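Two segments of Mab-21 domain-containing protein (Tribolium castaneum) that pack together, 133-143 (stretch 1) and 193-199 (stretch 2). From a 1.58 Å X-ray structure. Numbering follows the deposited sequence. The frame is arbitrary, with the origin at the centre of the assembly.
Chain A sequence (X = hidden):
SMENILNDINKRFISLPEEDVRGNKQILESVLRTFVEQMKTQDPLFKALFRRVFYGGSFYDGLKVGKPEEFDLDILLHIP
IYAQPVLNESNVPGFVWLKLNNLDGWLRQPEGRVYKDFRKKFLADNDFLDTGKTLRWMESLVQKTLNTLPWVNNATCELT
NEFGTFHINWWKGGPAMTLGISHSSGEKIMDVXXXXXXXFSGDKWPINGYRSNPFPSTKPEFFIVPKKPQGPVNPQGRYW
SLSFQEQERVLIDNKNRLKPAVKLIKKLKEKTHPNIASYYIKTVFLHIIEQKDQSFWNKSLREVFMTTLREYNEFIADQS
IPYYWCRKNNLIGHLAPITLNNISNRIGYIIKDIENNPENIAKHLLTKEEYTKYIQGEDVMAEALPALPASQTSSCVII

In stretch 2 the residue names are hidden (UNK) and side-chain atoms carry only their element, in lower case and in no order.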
# COMPACT_ATOMS: atom_id res chain seq x y z
N LYS A 133 -1.83 20.06 7.99
CA LYS A 133 -3.00 20.27 8.84
C LYS A 133 -3.84 19.00 8.94
O LYS A 133 -4.31 18.64 10.02
CB LYS A 133 -3.84 21.43 8.31
CG LYS A 133 -3.09 22.76 8.29
CD LYS A 133 -3.99 23.92 7.92
CE LYS A 133 -4.88 24.31 9.09
NZ LYS A 133 -5.48 25.68 8.93
N THR A 134 -4.03 18.31 7.81
CA THR A 134 -4.80 17.07 7.80
C THR A 134 -4.14 16.02 8.70
O THR A 134 -4.82 15.34 9.48
CB THR A 134 -4.92 16.53 6.37
OG1 THR A 134 -5.60 17.49 5.55
CG2 THR A 134 -5.71 15.22 6.34
N LEU A 135 -2.82 15.86 8.59
CA LEU A 135 -2.14 14.87 9.41
C LEU A 135 -2.21 15.21 10.89
O LEU A 135 -2.41 14.33 11.74
CB LEU A 135 -0.68 14.73 8.95
CG LEU A 135 -0.48 14.03 7.60
CD1 LEU A 135 0.90 14.34 7.03
CD2 LEU A 135 -0.67 12.52 7.74
N ARG A 136 -2.08 16.50 11.23
CA ARG A 136 -2.17 16.90 12.63
C ARG A 136 -3.58 16.68 13.17
O ARG A 136 -3.74 16.27 14.33
CB ARG A 136 -1.76 18.37 12.79
CG ARG A 136 -0.29 18.60 12.54
CD ARG A 136 0.16 19.97 13.02
NE ARG A 136 -0.40 21.04 12.22
CZ ARG A 136 0.11 21.46 11.06
NH1 ARG A 136 1.18 20.90 10.53
NH2 ARG A 136 -0.47 22.48 10.43
N TRP A 137 -4.59 16.92 12.35
CA TRP A 137 -5.97 16.70 12.78
C TRP A 137 -6.23 15.23 13.07
O TRP A 137 -6.84 14.89 14.09
CB TRP A 137 -6.93 17.22 11.71
CG TRP A 137 -8.38 16.99 12.00
CD1 TRP A 137 -9.19 17.76 12.77
CD2 TRP A 137 -9.19 15.93 11.49
NE1 TRP A 137 -10.47 17.24 12.78
CE2 TRP A 137 -10.49 16.12 12.00
CE3 TRP A 137 -8.95 14.84 10.65
CZ2 TRP A 137 -11.54 15.25 11.71
CZ3 TRP A 137 -9.99 13.98 10.36
CH2 TRP A 137 -11.28 14.19 10.89
N MET A 138 -5.76 14.34 12.19
CA MET A 138 -5.98 12.92 12.40
C MET A 138 -5.20 12.41 13.61
O MET A 138 -5.72 11.61 14.40
CB MET A 138 -5.60 12.13 11.15
CG MET A 138 -5.76 10.63 11.28
SD MET A 138 -7.46 10.13 11.64
CE MET A 138 -8.25 10.45 10.07
N GLU A 139 -3.95 12.86 13.78
CA GLU A 139 -3.16 12.49 14.94
C GLU A 139 -3.87 12.88 16.24
O GLU A 139 -3.96 12.08 17.18
CB GLU A 139 -1.78 13.14 14.86
CG GLU A 139 -0.95 13.04 16.13
CD GLU A 139 0.35 13.83 16.03
OE1 GLU A 139 0.55 14.55 15.02
OE2 GLU A 139 1.17 13.75 16.97
N SER A 140 -4.41 14.10 16.29
CA SER A 140 -5.15 14.54 17.47
C SER A 140 -6.37 13.66 17.72
O SER A 140 -6.64 13.26 18.85
CB SER A 140 -5.55 16.01 17.31
OG SER A 140 -6.41 16.42 18.35
N LEU A 141 -7.11 13.34 16.65
CA LEU A 141 -8.30 12.51 16.80
C LEU A 141 -7.95 11.10 17.27
O LEU A 141 -8.65 10.52 18.11
CB LEU A 141 -9.07 12.46 15.48
CG LEU A 141 -10.29 11.54 15.40
CD1 LEU A 141 -11.28 11.85 16.52
CD2 LEU A 141 -10.93 11.69 14.03
N VAL A 142 -6.86 10.53 16.75
CA VAL A 142 -6.44 9.21 17.19
C VAL A 142 -6.05 9.22 18.67
O VAL A 142 -6.44 8.33 19.43
CB VAL A 142 -5.30 8.69 16.29
CG1 VAL A 142 -4.69 7.42 16.88
CG2 VAL A 142 -5.83 8.43 14.88
N GLN A 143 -5.30 10.24 19.10
CA GLN A 143 -4.95 10.37 20.51
C GLN A 143 -6.20 10.49 21.38
O GLN A 143 -6.32 9.83 22.42
CB GLN A 143 -4.03 11.58 20.73
CG GLN A 143 -2.65 11.46 20.11
CD GLN A 143 -1.70 10.63 20.94
OE1 GLN A 143 -2.09 10.02 21.93
NE2 GLN A 143 -0.43 10.59 20.54
N UNK A 193 -0.88 1.65 9.94
CA UNK A 193 -0.76 3.11 9.90
C UNK A 193 -2.11 3.73 9.54
O UNK A 193 -2.77 3.29 8.59
o UNK A 193 2.67 3.81 8.78
c UNK A 193 0.31 3.54 8.90
o UNK A 193 1.88 2.73 10.52
c UNK A 193 1.72 3.34 9.44
N UNK A 194 -2.50 4.76 10.28
CA UNK A 194 -3.82 5.38 10.11
C UNK A 194 -3.65 6.63 9.27
O UNK A 194 -3.23 7.68 9.78
c UNK A 194 -4.44 5.68 11.47
c UNK A 194 -4.99 4.99 13.82
c UNK A 194 -5.20 3.33 11.95
c UNK A 194 -4.43 4.52 12.48
N UNK A 195 -3.96 6.53 7.98
CA UNK A 195 -3.62 7.54 6.99
C UNK A 195 -4.89 8.28 6.57
O UNK A 195 -5.80 7.67 5.98
c UNK A 195 -2.50 8.00 4.78
c UNK A 195 -2.93 6.92 5.76
c UNK A 195 -1.75 6.05 6.20
N UNK A 196 -4.94 9.58 6.84
CA UNK A 196 -6.09 10.40 6.46
C UNK A 196 -6.02 10.77 4.98
O UNK A 196 -5.08 11.44 4.56
c UNK A 196 -6.13 11.67 7.32
N UNK A 197 -7.01 10.34 4.21
CA UNK A 197 -7.06 10.56 2.77
C UNK A 197 -8.38 11.23 2.39
O UNK A 197 -9.34 11.24 3.16
s UNK A 197 -5.51 8.23 2.46
c UNK A 197 -6.93 9.25 2.00
N UNK A 198 -8.42 11.78 1.18
CA UNK A 198 -9.64 12.36 0.63
C UNK A 198 -10.00 11.66 -0.68
O UNK A 198 -9.15 11.53 -1.56
c UNK A 198 -8.57 15.65 3.62
c UNK A 198 -9.79 16.07 4.08
c UNK A 198 -10.84 15.06 2.17
c UNK A 198 -10.93 15.78 3.36
c UNK A 198 -9.50 13.87 0.42
c UNK A 198 -8.47 14.94 2.44
c UNK A 198 -9.60 14.65 1.70
N UNK A 199 -11.25 11.21 -0.78
CA UNK A 199 -11.72 10.38 -1.89
C UNK A 199 -12.62 11.19 -2.81
O UNK A 199 -13.38 12.06 -2.35
c UNK A 199 -13.67 9.45 -0.55
c UNK A 199 -12.43 9.11 -1.38
c UNK A 199 -12.77 8.17 -2.54

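Stretch 2 is a strand that packs against the helix of residues 133-143, and its positions can be read in order from their side-chain atoms. Position 193 carries two carbons, the second bearing two oxygens. A carboxylate bonded directly to CB is the mark of aspartate, and Asp-193 reaches nothing on the helix; OD1 is hydrogen-bonded elsewhere in the structure.

At position 194 there are four carbons, forked at the second, and CA-to-CB points toward the helix. One of the terminal carbons lies 3.7 Å from CG2 of Val-142. Four carbons with the fork beyond CB identify leucine. In Leu-194 the atom nearest Val-142 is CD1, and chi1 is m with chi2 t. The backbone at this position also meets the helix, since CG of Met-138 lies 4.2 Å from O of Leu-194.

Position 195 has three carbons, with CB itself carrying the other two, and CA-to-CB points away from the helix. No atom comes within contact distance of stretch 1. Branching at CB without oxygen gives valine, and Val-195, with chi1 t, belongs to the other side of the strand.

A single carbon makes up the side chain at position 196, and it points toward the helix. This CB is 3.7 Å from CG2 of Thr-134 and also 3.7 Å from CE of Met-138, so two helix side chains one turn apart converge on it. One carbon alone means alanine. Because Ala-196 projects so little, the backbones can come close: its CA is 6.5 Å from CA of Met-138, and it has the largest covered area of any residue in the contact.

At position 197 one carbon is followed by a sulfur, and CA-to-CB again points away, leaving the helix untouched. The short chain ending in sulfur is cysteine; Cys-197 has chi1 m.

Position 198 shows one carbon followed by a ring of six carbons, with no oxygen attached. CA-to-CB points sideways, but the end of the side chain comes nearer the helix, where a ring carbon lies 4.0 Å from CG2 of Thr-134. A plain six-carbon ring identifies phenylalanine. The ring atom in question is CE2 of Phe-198, and the Thr-134 methyl approaches the ring obliquely.

Position 199 has three carbons, two of them borne by CB, and lies out of reach of the helix. The pattern is that of valine, and Val-199 adopts chi1 p.

The contact rests on a single helical stripe, Thr-134, Met-138 and Val-142, whose four-residue spacing places all three side chains toward the strand. Its partners alternate along the strand: Leu-194, Ala-196 and Phe-198 meet the helix, while Val-195 and Cys-197 point away. With a 133° angle between their directions, the helix and strand run in roughly opposed senses, which pairs Val-142 with Leu-194 and Thr-134 with Phe-198. No hydrogen bond crosses the contact; close apolar packing, centred on Ala-196, joins the two segments.

Stretch 2 193-199: DLVACFV
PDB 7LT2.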